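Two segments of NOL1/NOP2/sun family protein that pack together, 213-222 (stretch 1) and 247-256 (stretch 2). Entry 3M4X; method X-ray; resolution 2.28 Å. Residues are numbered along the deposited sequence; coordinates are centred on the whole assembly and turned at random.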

ATOM      1  N   GLN A 213       0.963  17.903  11.180  1.00 33.22           N
ATOM      2  CA  GLN A 213       2.076  17.233  10.528  1.00 36.97           C
ATOM      3  C   GLN A 213       3.237  17.074  11.503  1.00 43.24           C
ATOM      4  O   GLN A 213       3.866  16.016  11.576  1.00 41.71           O
ATOM      5  N   GLN A 214       3.495  18.128  12.270  1.00 43.11           N
ATOM      6  CA  GLN A 214       4.582  18.133  13.232  1.00 39.28           C
ATOM      7  C   GLN A 214       4.359  17.100  14.318  1.00 38.22           C
ATOM      8  O   GLN A 214       5.288  16.435  14.747  1.00 41.22           O
ATOM      9  N   GLU A 215       3.118  16.962  14.760  1.00 41.44           N
ATOM     10  CA  GLU A 215       2.787  15.974  15.780  1.00 43.60           C
ATOM     11  C   GLU A 215       2.985  14.536  15.288  1.00 48.33           C
ATOM     12  O   GLU A 215       3.520  13.687  16.010  1.00 49.24           O
ATOM     13  N   ILE A 216       2.539  14.268  14.065  1.00 42.51           N
ATOM     14  CA  ILE A 216       2.674  12.956  13.483  1.00 34.30           C
ATOM     15  C   ILE A 216       4.155  12.618  13.347  1.00 31.07           C
ATOM     16  O   ILE A 216       4.591  11.531  13.741  1.00 31.97           O
ATOM     17  N   LEU A 217       4.927  13.575  12.836  1.00 30.65           N
ATOM     18  CA  LEU A 217       6.361  13.402  12.596  1.00 25.82           C
ATOM     19  C   LEU A 217       7.204  13.270  13.849  1.00 29.14           C
ATOM     20  O   LEU A 217       8.274  12.663  13.815  1.00 30.20           O
ATOM     21  N   SER A 218       6.754  13.874  14.944  1.00 36.45           N
ATOM     22  CA  SER A 218       7.507  13.802  16.180  1.00 40.54           C
ATOM     23  C   SER A 218       7.400  12.386  16.736  1.00 44.62           C
ATOM     24  O   SER A 218       8.319  11.890  17.398  1.00 45.63           O
ATOM     25  N   SER A 219       6.285  11.724  16.447  1.00 38.87           N
ATOM     26  CA  SER A 219       6.166  10.314  16.782  1.00 34.41           C
ATOM     27  C   SER A 219       6.973   9.451  15.817  1.00 38.55           C
ATOM     28  O   SER A 219       7.684   8.529  16.235  1.00 34.11           O
ATOM     29  N   ALA A 220       6.866   9.756  14.523  1.00 38.95           N
ATOM     30  CA  ALA A 220       7.526   8.962  13.489  1.00 29.12           C
ATOM     31  C   ALA A 220       9.011   8.867  13.748  1.00 31.23           C
ATOM     32  O   ALA A 220       9.589   7.777  13.724  1.00 36.86           O
ATOM     33  N   ILE A 221       9.639  10.011  13.993  1.00 29.83           N
ATOM     34  CA  ILE A 221      11.088  10.045  14.134  1.00 34.19           C
ATOM     35  C   ILE A 221      11.604   9.155  15.265  1.00 36.41           C
ATOM     36  O   ILE A 221      12.716   8.612  15.180  1.00 36.81           O
ATOM     37  N   LYS A 222      10.795   8.980  16.309  1.00 29.74           N
ATOM     38  CA  LYS A 222      11.184   8.094  17.405  1.00 30.67           C
ATOM     39  C   LYS A 222      11.264   6.613  16.972  1.00 36.15           C
ATOM     40  O   LYS A 222      11.936   5.784  17.613  1.00 38.07           O
ATOM     41  N   SER A 247      12.063  22.097   6.837  1.00 36.80           N
ATOM     42  CA  SER A 247      12.962  22.982   7.572  1.00 36.82           C
ATOM     43  C   SER A 247      12.857  22.674   9.049  1.00 31.31           C
ATOM     44  O   SER A 247      13.850  22.497   9.732  1.00 41.00           O
ATOM     45  N   TRP A 248      11.625  22.645   9.536  1.00 32.49           N
ATOM     46  CA  TRP A 248      11.340  22.303  10.911  1.00 38.62           C
ATOM     47  C   TRP A 248      11.999  20.975  11.309  1.00 38.06           C
ATOM     48  O   TRP A 248      12.614  20.877  12.375  1.00 41.88           O
ATOM     49  N   LEU A 249      11.884  19.959  10.452  1.00 34.07           N
ATOM     50  CA  LEU A 249      12.567  18.681  10.694  1.00 35.26           C
ATOM     51  C   LEU A 249      14.076  18.860  10.829  1.00 36.97           C
ATOM     52  O   LEU A 249      14.686  18.357  11.771  1.00 33.33           O
ATOM     53  N   VAL A 250      14.674  19.563   9.869  1.00 36.55           N
ATOM     54  CA  VAL A 250      16.121  19.773   9.843  1.00 33.21           C
ATOM     55  C   VAL A 250      16.613  20.627  11.021  1.00 38.83           C
ATOM     56  O   VAL A 250      17.735  20.457  11.502  1.00 38.81           O
ATOM     57  N   GLU A 251      15.766  21.534  11.490  1.00 33.76           N
ATOM     58  CA  GLU A 251      16.153  22.394  12.603  1.00 38.94           C
ATOM     59  C   GLU A 251      16.055  21.699  13.949  1.00 41.70           C
ATOM     60  O   GLU A 251      16.811  22.006  14.872  1.00 39.74           O
ATOM     61  N   ASN A 252      15.134  20.750  14.063  1.00 38.61           N
ATOM     62  CA  ASN A 252      14.845  20.178  15.365  1.00 41.46           C
ATOM     63  C   ASN A 252      15.310  18.735  15.544  1.00 45.16           C
ATOM     64  O   ASN A 252      15.183  18.166  16.633  1.00 45.46           O
ATOM     65  N   TYR A 253      15.862  18.156  14.482  1.00 39.06           N
ATOM     66  CA  TYR A 253      16.319  16.773  14.531  1.00 33.86           C
ATOM     67  C   TYR A 253      17.606  16.544  13.759  1.00 36.78           C
ATOM     68  O   TYR A 253      17.881  17.226  12.763  1.00 33.75           O
ATOM     69  N   PRO A 254      18.407  15.572  14.212  1.00 36.96           N
ATOM     70  CA  PRO A 254      19.628  15.233  13.470  1.00 35.74           C
ATOM     71  C   PRO A 254      19.290  14.491  12.169  1.00 36.85           C
ATOM     72  O   PRO A 254      19.600  13.307  12.031  1.00 33.73           O
ATOM     73  N   VAL A 255      18.667  15.187  11.227  1.00 35.98           N
ATOM     74  CA  VAL A 255      18.301  14.590   9.941  1.00 39.47           C
ATOM     75  C   VAL A 255      18.929  15.338   8.758  1.00 45.10           C
ATOM     76  O   VAL A 255      19.101  16.551   8.798  1.00 43.29           O
ATOM     77  N   THR A 256      19.258  14.603   7.700  1.00 42.16           N
ATOM     78  CA  THR A 256      19.818  15.201   6.502  1.00 36.06           C
ATOM     79  C   THR A 256      18.844  15.021   5.345  1.00 36.21           C
ATOM     80  O   THR A 256      18.217  13.971   5.211  1.00 37.90           O
TER

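Helix 213-222 and helix 247-252 run in broadly the same direction, their axes 43° apart and no closer than 11.5 Å, a gap wide enough to be filled by side chains. No direct hydrogen bond crosses it; the stretches bury 394 Å² between them, and the direct contacts include apolar pairs and two CH-pi contacts.

Stretch 1 faces its partner with Gln-214, Leu-217 and Ile-221, an i, i+3, i+7 pattern that places one side chain per helical turn. All three point toward stretch 2 and share chi1 m, chi2 t, so each chain is extended beyond CB. In Gln-214 this extension lays the aliphatic part over Trp-248: CG sits 3.7 Å from the centroid of the six-membered ring and 7° off its normal, a CH-pi contact, while OE1 comes to 3.4 Å from Trp-248 CD1 over the ring face. Trp-248 itself is t (chi1 178°, chi2 83°), and its ring edge meets the next turn, with CZ3 4.2 Å from Leu-217 CB.

Deeper in, Leu-249 leaves its backbone sideways, but its m, t conformation brings its end nearer: CD1 lies 4.0 Å from Leu-217 CD1, and CD2 lies 3.5 Å from Ile-221 CD1. That same Ile-221 CD1 rests over the face of Tyr-253, a second CH-pi contact, 3.6 Å from the ring centroid and 13° off the normal, and reaches Val-255 CG1 more loosely at 4.5 Å.

Tyr-253, the first residue to leave helical phi/psi, keeps chi1 m with chi2 at 91°, and its ring extends back to stretch 1, where OH lies 3.5 Å from Ser-218 CB. Water 1 bridges the stretches, donating to Ser-218 O at 2.8 Å and hydrogen-bonding Tyr-253 OH at 3.0 Å. Ser-218, in the p rotamer, turns OG to its own helix, donating to Glu-215 O at 2.8 Å.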

ATOM      1  CB  GLN A 213       2.494  17.989   9.257  1.00 32.29           C
ATOM      2  CG  GLN A 213       1.663  17.584   8.043  1.00 36.43           C
ATOM      3  CD  GLN A 213       1.223  18.757   7.189  1.00 39.79           C
ATOM      4  OE1 GLN A 213       0.193  18.695   6.515  1.00 47.44           O
ATOM      5  NE2 GLN A 213       1.993  19.829   7.216  1.00 32.64           N
ATOM      6  CB  GLN A 214       4.727  19.528  13.840  1.00 40.04           C
ATOM      7  CG  GLN A 214       5.267  20.554  12.857  1.00 40.33           C
ATOM      8  CD  GLN A 214       5.278  21.972  13.419  1.00 44.35           C
ATOM      9  OE1 GLN A 214       5.998  22.838  12.927  1.00 42.16           O
ATOM     10  NE2 GLN A 214       4.479  22.208  14.446  1.00 42.93           N
ATOM     11  CB  GLU A 215       1.348  16.179  16.266  1.00 46.21           C
ATOM     12  CG  GLU A 215       1.159  17.462  17.068  1.00 54.38           C
ATOM     13  CD  GLU A 215      -0.218  18.075  16.897  1.00 62.82           C
ATOM     14  OE1 GLU A 215      -1.186  17.318  16.666  1.00 61.08           O
ATOM     15  OE2 GLU A 215      -0.330  19.319  16.999  1.00 67.89           O
ATOM     16  CB  ILE A 216       1.950  12.869  12.121  1.00 42.23           C
ATOM     17  CG1 ILE A 216       0.447  13.051  12.317  1.00 40.96           C
ATOM     18  CG2 ILE A 216       2.217  11.523  11.436  1.00 42.97           C
ATOM     19  CD1 ILE A 216      -0.339  13.103  11.035  1.00 40.60           C
ATOM     20  CB  LEU A 217       6.906  14.572  11.773  1.00 31.19           C
ATOM     21  CG  LEU A 217       6.567  14.588  10.289  1.00 35.33           C
ATOM     22  CD1 LEU A 217       6.957  15.936   9.722  1.00 32.80           C
ATOM     23  CD2 LEU A 217       7.310  13.442   9.579  1.00 25.38           C
ATOM     24  CB  SER A 218       7.030  14.859  17.186  1.00 46.78           C
ATOM     25  OG  SER A 218       5.688  14.635  17.585  1.00 51.78           O
ATOM     26  CB  SER A 219       4.707   9.884  16.793  1.00 40.99           C
ATOM     27  OG  SER A 219       4.022  10.457  17.887  1.00 47.33           O
ATOM     28  CB  ALA A 220       7.266   9.565  12.081  1.00 26.29           C
ATOM     29  CB  ILE A 221      11.618  11.476  14.295  1.00 43.46           C
ATOM     30  CG1 ILE A 221      11.350  12.262  13.018  1.00 51.56           C
ATOM     31  CG2 ILE A 221      13.102  11.463  14.564  1.00 46.11           C
ATOM     32  CD1 ILE A 221      12.139  13.517  12.908  1.00 55.64           C
ATOM     33  CB  LYS A 222      10.231   8.251  18.589  1.00 29.57           C
ATOM     34  CG  LYS A 222      10.168   9.657  19.152  1.00 30.21           C
ATOM     35  CD  LYS A 222       9.394   9.655  20.453  1.00 37.77           C
ATOM     36  CE  LYS A 222       8.760  11.001  20.740  1.00 43.83           C
ATOM     37  NZ  LYS A 222       7.725  10.843  21.815  1.00 46.80           N
ATOM     38  CB  SER A 247      12.579  24.454   7.339  1.00 35.86           C
ATOM     39  OG  SER A 247      12.583  24.756   5.961  1.00 32.92           O
ATOM     40  CB  TRP A 248       9.824  22.245  11.117  1.00 41.04           C
ATOM     41  CG  TRP A 248       9.434  21.844  12.508  1.00 47.07           C
ATOM     42  CD1 TRP A 248       9.356  22.655  13.604  1.00 40.38           C
ATOM     43  CD2 TRP A 248       9.062  20.529  12.952  1.00 44.56           C
ATOM     44  NE1 TRP A 248       8.960  21.930  14.699  1.00 44.89           N
ATOM     45  CE2 TRP A 248       8.774  20.622  14.330  1.00 43.18           C
ATOM     46  CE3 TRP A 248       8.946  19.283  12.316  1.00 45.93           C
ATOM     47  CZ2 TRP A 248       8.367  19.523  15.083  1.00 38.39           C
ATOM     48  CZ3 TRP A 248       8.545  18.190  13.064  1.00 41.30           C
ATOM     49  CH2 TRP A 248       8.269  18.317  14.439  1.00 43.05           C
ATOM     50  CB  LEU A 249      12.274  17.667   9.581  1.00 34.54           C
ATOM     51  CG  LEU A 249      10.935  16.930   9.617  1.00 34.55           C
ATOM     52  CD1 LEU A 249      10.734  16.049   8.368  1.00 34.98           C
ATOM     53  CD2 LEU A 249      10.861  16.104  10.878  1.00 30.48           C
ATOM     54  CB  VAL A 250      16.569  20.430   8.517  1.00 34.33           C
ATOM     55  CG1 VAL A 250      18.030  20.891   8.596  1.00 31.30           C
ATOM     56  CG2 VAL A 250      16.360  19.477   7.356  1.00 28.50           C
ATOM     57  CB  GLU A 251      15.323  23.681  12.599  1.00 38.63           C
ATOM     58  CG  GLU A 251      15.771  24.646  11.515  1.00 40.00           C
ATOM     59  CD  GLU A 251      14.726  25.684  11.162  1.00 48.79           C
ATOM     60  OE1 GLU A 251      13.592  25.602  11.681  1.00 48.58           O
ATOM     61  OE2 GLU A 251      15.038  26.574  10.345  1.00 53.37           O
ATOM     62  CB  ASN A 252      13.364  20.336  15.697  1.00 39.09           C
ATOM     63  CG  ASN A 252      12.962  21.793  15.855  1.00 49.73           C
ATOM     64  OD1 ASN A 252      12.384  22.387  14.943  1.00 51.58           O
ATOM     65  ND2 ASN A 252      13.293  22.384  17.006  1.00 51.35           N
ATOM     66  CB  TYR A 253      15.246  15.850  13.980  1.00 33.40           C
ATOM     67  CG  TYR A 253      13.958  15.895  14.743  1.00 32.47           C
ATOM     68  CD1 TYR A 253      12.954  16.777  14.386  1.00 26.05           C
ATOM     69  CD2 TYR A 253      13.740  15.051  15.819  1.00 38.36           C
ATOM     70  CE1 TYR A 253      11.763  16.813  15.079  1.00 36.20           C
ATOM     71  CE2 TYR A 253      12.550  15.080  16.528  1.00 37.55           C
ATOM     72  CZ  TYR A 253      11.562  15.960  16.150  1.00 39.49           C
ATOM     73  OH  TYR A 253      10.370  15.989  16.838  1.00 42.41           O
ATOM     74  CB  PRO A 254      20.388  14.308  14.439  1.00 32.34           C
ATOM     75  CG  PRO A 254      19.338  13.749  15.358  1.00 31.42           C
ATOM     76  CD  PRO A 254      18.270  14.811  15.472  1.00 35.57           C
ATOM     77  CB  VAL A 255      16.774  14.578   9.735  1.00 33.03           C
ATOM     78  CG1 VAL A 255      16.097  13.709  10.784  1.00 28.79           C
ATOM     79  CG2 VAL A 255      16.218  16.028   9.756  1.00 33.43           C
ATOM     80  CB  THR A 256      21.173  14.583   6.136  1.00 34.31           C
ATOM     81  OG1 THR A 256      21.066  13.160   6.172  1.00 40.25           O
ATOM     82  CG2 THR A 256      22.252  15.015   7.124  1.00 37.24           C
TER
HETATM   83  O   HOH W   1      10.095  13.678  18.710  1.00 43.22           O